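Bacterial leucyl aminopeptidase (Legionella pneumophila, PDB 6ESL) probably removes amino acids, leucine among them, from the N termini of peptides as a secreted dizinc aminopeptidase of peptidase family M28. Local coordinates at residues 281-286 with 347-352; 297-302 with 322-327. All coordinates share one frame; numbering follows the deposited sequence.

Contact 1 (281-286 with 347-352). With ZN (zinc ion), chain F.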
loop_
_atom_site.group_PDB
_atom_site.type_symbol
_atom_site.label_atom_id
_atom_site.label_comp_id
_atom_site.label_asym_id
_atom_site.label_seq_id
_atom_site.Cartn_x
_atom_site.Cartn_y
_atom_site.Cartn_z
ATOM N N VAL B 281 12.786 1.627 9.278
ATOM C CA VAL B 281 12.511 0.258 8.923
ATOM C C VAL B 281 12.750 -0.616 10.163
ATOM O O VAL B 281 13.640 -0.297 11.030
ATOM C CB VAL B 281 13.337 -0.214 7.689
ATOM C CG1 VAL B 281 14.820 -0.107 7.929
ATOM C CG2 VAL B 281 12.989 -1.615 7.209
ATOM N N GLN B 282 11.973 -1.676 10.261
ATOM C CA GLN B 282 12.099 -2.659 11.308
ATOM C C GLN B 282 12.448 -4.027 10.720
ATOM O O GLN B 282 11.767 -4.535 9.796
ATOM C CB GLN B 282 10.799 -2.721 12.101
ATOM C CG GLN B 282 10.637 -3.836 13.137
ATOM C CD GLN B 282 11.533 -3.669 14.338
ATOM O OE1 GLN B 282 12.296 -2.693 14.439
ATOM N NE2 GLN B 282 11.373 -4.578 15.317
ATOM N N PHE B 283 13.467 -4.633 11.310
ATOM C CA PHE B 283 13.864 -6.038 11.006
ATOM C C PHE B 283 13.555 -6.955 12.167
ATOM O O PHE B 283 14.287 -6.937 13.226
ATOM C CB PHE B 283 15.322 -6.091 10.587
ATOM C CG PHE B 283 15.594 -5.401 9.303
ATOM C CD1 PHE B 283 15.456 -6.081 8.076
ATOM C CD2 PHE B 283 15.945 -4.096 9.269
ATOM C CE1 PHE B 283 15.658 -5.425 6.863
ATOM C CE2 PHE B 283 16.202 -3.460 8.089
ATOM C CZ PHE B 283 15.980 -4.125 6.878
ATOM N N ASP B 284 12.431 -7.644 12.009
ATOM C CA ASP B 284 11.972 -8.626 12.952
ATOM C C ASP B 284 11.755 -9.918 12.182
ATOM O O ASP B 284 10.772 -10.085 11.460
ATOM C CB ASP B 284 10.662 -8.180 13.601
ATOM C CG ASP B 284 10.142 -9.182 14.612
ATOM O OD1 ASP B 284 10.800 -10.224 14.810
ATOM O OD2 ASP B 284 9.073 -8.928 15.207
ATOM N N MET B 285 12.701 -10.823 12.358
ATOM C CA MET B 285 12.690 -12.161 11.792
ATOM C C MET B 285 13.125 -12.063 10.321
ATOM O O MET B 285 12.385 -11.640 9.393
ATOM C CB MET B 285 11.414 -12.971 12.008
ATOM C CG MET B 285 10.960 -12.970 13.437
ATOM S SD MET B 285 9.513 -13.928 13.806
ATOM C CE MET B 285 8.295 -13.274 12.674
ATOM N N THR B 286 14.376 -12.449 10.123
ATOM C CA THR B 286 15.047 -12.336 8.813
ATOM C C THR B 286 15.664 -13.645 8.307
ATOM O O THR B 286 16.354 -13.669 7.268
ATOM C CB THR B 286 16.186 -11.298 8.891
ATOM O OG1 THR B 286 17.214 -11.746 9.752
ATOM C CG2 THR B 286 15.677 -9.913 9.257
ATOM N N ALA B 347 8.264 1.041 8.047
ATOM C CA ALA B 347 8.012 -0.126 7.183
ATOM C C ALA B 347 8.649 -1.357 7.820
ATOM O O ALA B 347 9.595 -1.209 8.619
ATOM C CB ALA B 347 8.590 0.088 5.816
ATOM N N PHE B 348 8.126 -2.531 7.411
ATOM C CA PHE B 348 8.432 -3.803 8.045
ATOM C C PHE B 348 8.487 -4.920 6.954
ATOM O O PHE B 348 7.461 -5.521 6.582
ATOM C CB PHE B 348 7.425 -4.129 9.140
ATOM C CG PHE B 348 7.617 -5.454 9.816
ATOM C CD1 PHE B 348 8.860 -6.024 9.983
ATOM C CD2 PHE B 348 6.541 -6.156 10.303
ATOM C CE1 PHE B 348 8.977 -7.312 10.566
ATOM C CE2 PHE B 348 6.661 -7.416 10.926
ATOM C CZ PHE B 348 7.900 -7.965 11.108
ATOM N N PRO B 349 9.701 -5.213 6.460
ATOM C CA PRO B 349 9.866 -6.399 5.666
ATOM C C PRO B 349 10.162 -7.614 6.559
ATOM O O PRO B 349 10.783 -7.429 7.623
ATOM C CB PRO B 349 11.089 -6.074 4.846
ATOM C CG PRO B 349 11.931 -5.194 5.769
ATOM C CD PRO B 349 10.992 -4.539 6.730
ATOM N N CYS B 350 9.731 -8.812 6.155
ATOM C CA CYS B 350 9.826 -9.987 7.009
ATOM C C CYS B 350 10.008 -11.266 6.249
ATOM O O CYS B 350 9.822 -11.354 5.051
ATOM C CB CYS B 350 8.574 -10.037 7.976
ATOM S SG CYS B 350 8.542 -11.285 9.279
ATOM N N GLU B 351 10.545 -12.221 6.961
ATOM C CA GLU B 351 11.013 -13.487 6.404
ATOM C C GLU B 351 9.928 -14.379 5.818
ATOM O O GLU B 351 10.209 -15.168 4.892
ATOM C CB GLU B 351 11.762 -14.310 7.472
ATOM C CG GLU B 351 10.840 -14.683 8.673
ATOM C CD GLU B 351 11.516 -15.384 9.855
ATOM O OE1 GLU B 351 12.726 -15.242 9.983
ATOM O OE2 GLU B 351 10.782 -16.068 10.611
ATOM N N THR B 352 8.716 -14.286 6.341
ATOM C CA THR B 352 7.597 -15.076 5.879
ATOM C C THR B 352 6.320 -14.244 5.920
ATOM O O THR B 352 6.248 -13.182 6.534
ATOM C CB THR B 352 7.290 -16.311 6.770
ATOM O OG1 THR B 352 6.947 -15.861 8.072
ATOM C CG2 THR B 352 8.491 -17.208 6.988
HETATM ZN ZN ZN F . 10.080 -10.337 17.074
HETATM O O HOH W 1 12.444 -8.628 9.365
HETATM O O HOH W 2 8.552 -11.359 15.885
#

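Contact 2 (297-302 with 322-327)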
loop_
_atom_site.group_PDB
_atom_site.type_symbol
_atom_site.label_atom_id
_atom_site.label_comp_id
_atom_site.label_asym_id
_atom_site.label_seq_id
_atom_site.Cartn_x
_atom_site.Cartn_y
_atom_site.Cartn_z
ATOM N N MET B 297 10.636 -12.251 -0.116
ATOM C CA MET B 297 10.623 -11.413 1.055
ATOM C C MET B 297 9.257 -10.731 1.134
ATOM O O MET B 297 8.690 -10.400 0.143
ATOM C CB MET B 297 11.798 -10.384 1.016
ATOM C CG MET B 297 13.177 -11.095 1.035
ATOM S SD MET B 297 14.536 -9.965 0.540
ATOM C CE MET B 297 14.731 -9.166 2.097
ATOM N N TRP B 298 8.759 -10.538 2.345
ATOM C CA TRP B 298 7.381 -10.133 2.617
ATOM C C TRP B 298 7.345 -8.708 3.147
ATOM O O TRP B 298 8.076 -8.376 4.053
ATOM C CB TRP B 298 6.747 -11.133 3.592
ATOM C CG TRP B 298 6.555 -12.452 2.965
ATOM C CD1 TRP B 298 7.517 -13.479 2.881
ATOM C CD2 TRP B 298 5.366 -12.985 2.344
ATOM N NE1 TRP B 298 6.972 -14.554 2.236
ATOM C CE2 TRP B 298 5.657 -14.303 1.938
ATOM C CE3 TRP B 298 4.069 -12.517 2.173
ATOM C CZ2 TRP B 298 4.751 -15.101 1.300
ATOM C CZ3 TRP B 298 3.116 -13.377 1.564
ATOM C CH2 TRP B 298 3.469 -14.633 1.155
ATOM N N VAL B 299 6.462 -7.874 2.604
ATOM C CA VAL B 299 6.270 -6.535 3.070
ATOM C C VAL B 299 4.959 -6.524 3.808
ATOM O O VAL B 299 3.881 -6.887 3.212
ATOM C CB VAL B 299 6.307 -5.533 1.867
ATOM C CG1 VAL B 299 5.987 -4.105 2.276
ATOM C CG2 VAL B 299 7.701 -5.479 1.274
ATOM N N PHE B 300 4.989 -6.100 5.074
ATOM C CA PHE B 300 3.828 -6.043 5.923
ATOM C C PHE B 300 3.067 -4.725 5.731
ATOM O O PHE B 300 3.613 -3.669 5.705
ATOM C CB PHE B 300 4.102 -6.385 7.388
ATOM C CG PHE B 300 4.181 -7.846 7.593
ATOM C CD1 PHE B 300 5.235 -8.581 7.008
ATOM C CD2 PHE B 300 3.114 -8.569 8.084
ATOM C CE1 PHE B 300 5.260 -9.998 7.026
ATOM C CE2 PHE B 300 3.124 -9.996 8.107
ATOM C CZ PHE B 300 4.230 -10.693 7.654
ATOM N N THR B 301 1.787 -4.889 5.424
ATOM C CA THR B 301 0.909 -3.774 5.114
ATOM C C THR B 301 0.076 -3.188 6.258
ATOM O O THR B 301 -0.605 -2.179 6.060
ATOM C CB THR B 301 0.006 -4.146 3.927
ATOM O OG1 THR B 301 -0.891 -5.189 4.322
ATOM C CG2 THR B 301 0.860 -4.646 2.765
ATOM N N ASP B 302 0.119 -3.801 7.442
ATOM C CA ASP B 302 -0.630 -3.257 8.584
ATOM C C ASP B 302 0.380 -2.524 9.503
ATOM O O ASP B 302 1.491 -3.016 9.746
ATOM C CB ASP B 302 -1.607 -4.198 9.252
ATOM C CG ASP B 302 -0.939 -5.296 9.974
ATOM O OD1 ASP B 302 0.264 -5.520 9.734
ATOM O OD2 ASP B 302 -1.632 -5.939 10.782
ATOM N N VAL B 322 14.809 -10.939 -5.584
ATOM C CA VAL B 322 13.933 -12.013 -5.198
ATOM C C VAL B 322 12.474 -11.510 -5.292
ATOM O O VAL B 322 12.226 -10.304 -5.361
ATOM C CB VAL B 322 14.271 -12.495 -3.785
ATOM C CG1 VAL B 322 15.719 -13.057 -3.751
ATOM C CG2 VAL B 322 14.020 -11.406 -2.756
ATOM N N PRO B 323 11.490 -12.432 -5.325
ATOM C CA PRO B 323 10.091 -11.980 -5.329
ATOM C C PRO B 323 9.717 -11.235 -3.989
ATOM O O PRO B 323 10.342 -11.404 -2.934
ATOM C CB PRO B 323 9.302 -13.290 -5.487
ATOM C CG PRO B 323 10.315 -14.315 -6.107
ATOM C CD PRO B 323 11.612 -13.904 -5.403
ATOM N N VAL B 324 8.670 -10.423 -4.072
ATOM C CA VAL B 324 8.066 -9.724 -2.978
ATOM C C VAL B 324 6.630 -10.174 -2.865
ATOM O O VAL B 324 5.980 -10.387 -3.866
ATOM C CB VAL B 324 7.982 -8.239 -3.246
ATOM C CG1 VAL B 324 7.365 -7.495 -2.055
ATOM C CG2 VAL B 324 9.378 -7.687 -3.482
ATOM N N ASP B 325 6.137 -10.343 -1.679
ATOM C CA ASP B 325 4.716 -10.614 -1.498
ATOM C C ASP B 325 4.354 -9.834 -0.187
ATOM O O ASP B 325 5.216 -9.216 0.455
ATOM C CB ASP B 325 4.462 -12.094 -1.417
ATOM C CG ASP B 325 3.006 -12.490 -1.786
ATOM O OD1 ASP B 325 2.135 -11.600 -1.825
ATOM O OD2 ASP B 325 2.758 -13.678 -2.033
ATOM N N TYR B 326 3.077 -9.812 0.112
ATOM C CA TYR B 326 2.438 -8.904 1.098
ATOM C C TYR B 326 1.613 -9.666 2.121
ATOM O O TYR B 326 0.971 -10.712 1.841
ATOM C CB TYR B 326 1.504 -7.903 0.369
ATOM C CG TYR B 326 2.213 -7.152 -0.720
ATOM C CD1 TYR B 326 3.004 -6.039 -0.472
ATOM C CD2 TYR B 326 2.209 -7.664 -2.016
ATOM C CE1 TYR B 326 3.737 -5.423 -1.506
ATOM C CE2 TYR B 326 2.948 -7.068 -3.029
ATOM C CZ TYR B 326 3.681 -5.938 -2.781
ATOM O OH TYR B 326 4.384 -5.334 -3.858
ATOM N N SER B 327 1.690 -9.185 3.366
ATOM C CA SER B 327 0.977 -9.781 4.505
ATOM C C SER B 327 0.782 -8.804 5.680
ATOM O O SER B 327 1.455 -7.777 5.755
ATOM C CB SER B 327 1.698 -11.041 4.988
ATOM O OG SER B 327 1.024 -11.627 6.086
#

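Contact 1 (281-286 with 347-352)
Val-281 pairs with Ala-347 as neighbours on parallel strands in the middle of the sheet. Its CG2, anti to the backbone N, lies 3.6 Å from CD of Pro-349. Gln-282 N donates to Ala-347 O at 2.9 Å, nearly along the C=O axis. The Gln-282 side chain bends at chi2 (69°) and leads away. Gln-282 O is buried without a hydrogen-bond partner and meets the edge of the Phe-348 ring at CD1. Phe-283 CE1 meets Pro-349 CG obliquely. Beyond Gln-282 the two backbones stand further apart, and a water bridges them: it accepts a weak hydrogen bond from Asp-284 N and donates to Met-285 O and Pro-349 O. Asp-284 follows a central strand of the mixed α/β sheet and contributes to the dizinc site of this M28 peptidase. With CG anti to the backbone N (chi1 -180°), its carboxylate holds one zinc with both oxygens, OD1 at 2.4 Å and OD2 at 2.5 Å. His-209, Asp-222 and a water complete that site. Ser-334 OG is hydrogen-bonded to both Gln-282 NE2 and Asp-284 OD2, a second-shell hold on the zinc ligand. CB of Asp-284 rests 3.6 Å from CE1 of Phe-348, and Asp-284 O lies in the plane of that ring at its edge. Cys-350 SG, anti to its backbone N, lies 3.3 Å from Asp-284 O and is touched by Met-285 CE. Met-285 O accepts from Glu-351 N at 3.1 Å, with the donor above the carbonyl plane. Met-285 CB lies 3.2 Å from Glu-351 CD. Glu-351 OE1 accepts hydrogen bonds from Gly-287 N and Tyr-288 N, while Thr-286 N is hydrogen-bonded to Ser-225 OG.

Contact 2 (297-302 with 322-327)
This contact is a parallel strand pair at one border of the mixed sheet, where strand 324-327 is the outermost strand within the chain. Five backbone hydrogen bonds alternate between the strands, starting at Met-297 N to Pro-323 O and ending at Thr-301 N to Ser-327 O. The shortest is Val-299 N to Asp-325 O, 2.8 Å, with its donor in the carbonyl plane. The last two, from Ser-327 N and Thr-301 N, meet their carbonyls from above the plane. The axes of strands 297-300 and 324-327 cross at -38°, a clear twist.

One face carries Trp-298, Asp-325, Phe-300 and Ser-327. Trp-298 and Asp-325 lie side by side and point the same way, the ring and carboxylate planes 13° apart. Asp-325 CB makes a CH-pi contact over the six-membered ring of Trp-298, 3.6 Å from its centroid. Asp-325 OD2 lies above the ring plane near its outer rim, 3.4 Å from Trp-298 CH2. Asp-325 OD1 accepts from Tyr-326 N and forms a salt bridge with Lys-314 of the second subunit. Ser-327 CB sits over the Phe-300 ring, 4.0 Å from its centroid. Ser-327 OG is anti to its own N (chi1 180°), bringing it 3.3 Å from Phe-300 CE2. That hydroxyl is hydrogen-bonded to Phe-354 N.

On the other face, Val-299 CG2 meets Val-324 CG1 at 3.9 Å. Just before strand 324-327, Val-322 CG2 touches Met-297 SD at 3.6 Å. Helix 306-320 packs on this side, against Val-299, Val-322 and Val-324. Tyr-326 packs on Tyr-326 of the second subunit. Strand, helix and adjacent parallel strand make a beta-alpha-beta crossover.

In the fold
Of the four segments, 281-286 comes first from the N terminus; it includes part of strand 277-282, carries Asp-284 and opens contact 1. The chain then runs into strand 297-300, passes through helix 306-320 and returns on strand 324-327. This closes contact 2, the short loop. After helix 336-340 the chain comes back on strand 346-350 and closes contact 1. Contact 2 is therefore nested inside the loop of contact 1. Strand 346-350 slots between strands 277-282 and 297-300 and runs antiparallel to the latter. Cys-350 N to Trp-298 O and Phe-300 N to Phe-348 O are probable hydrogen bonds joining the contacts. Together the two contacts tie the zinc-bearing centre of the sheet to its border.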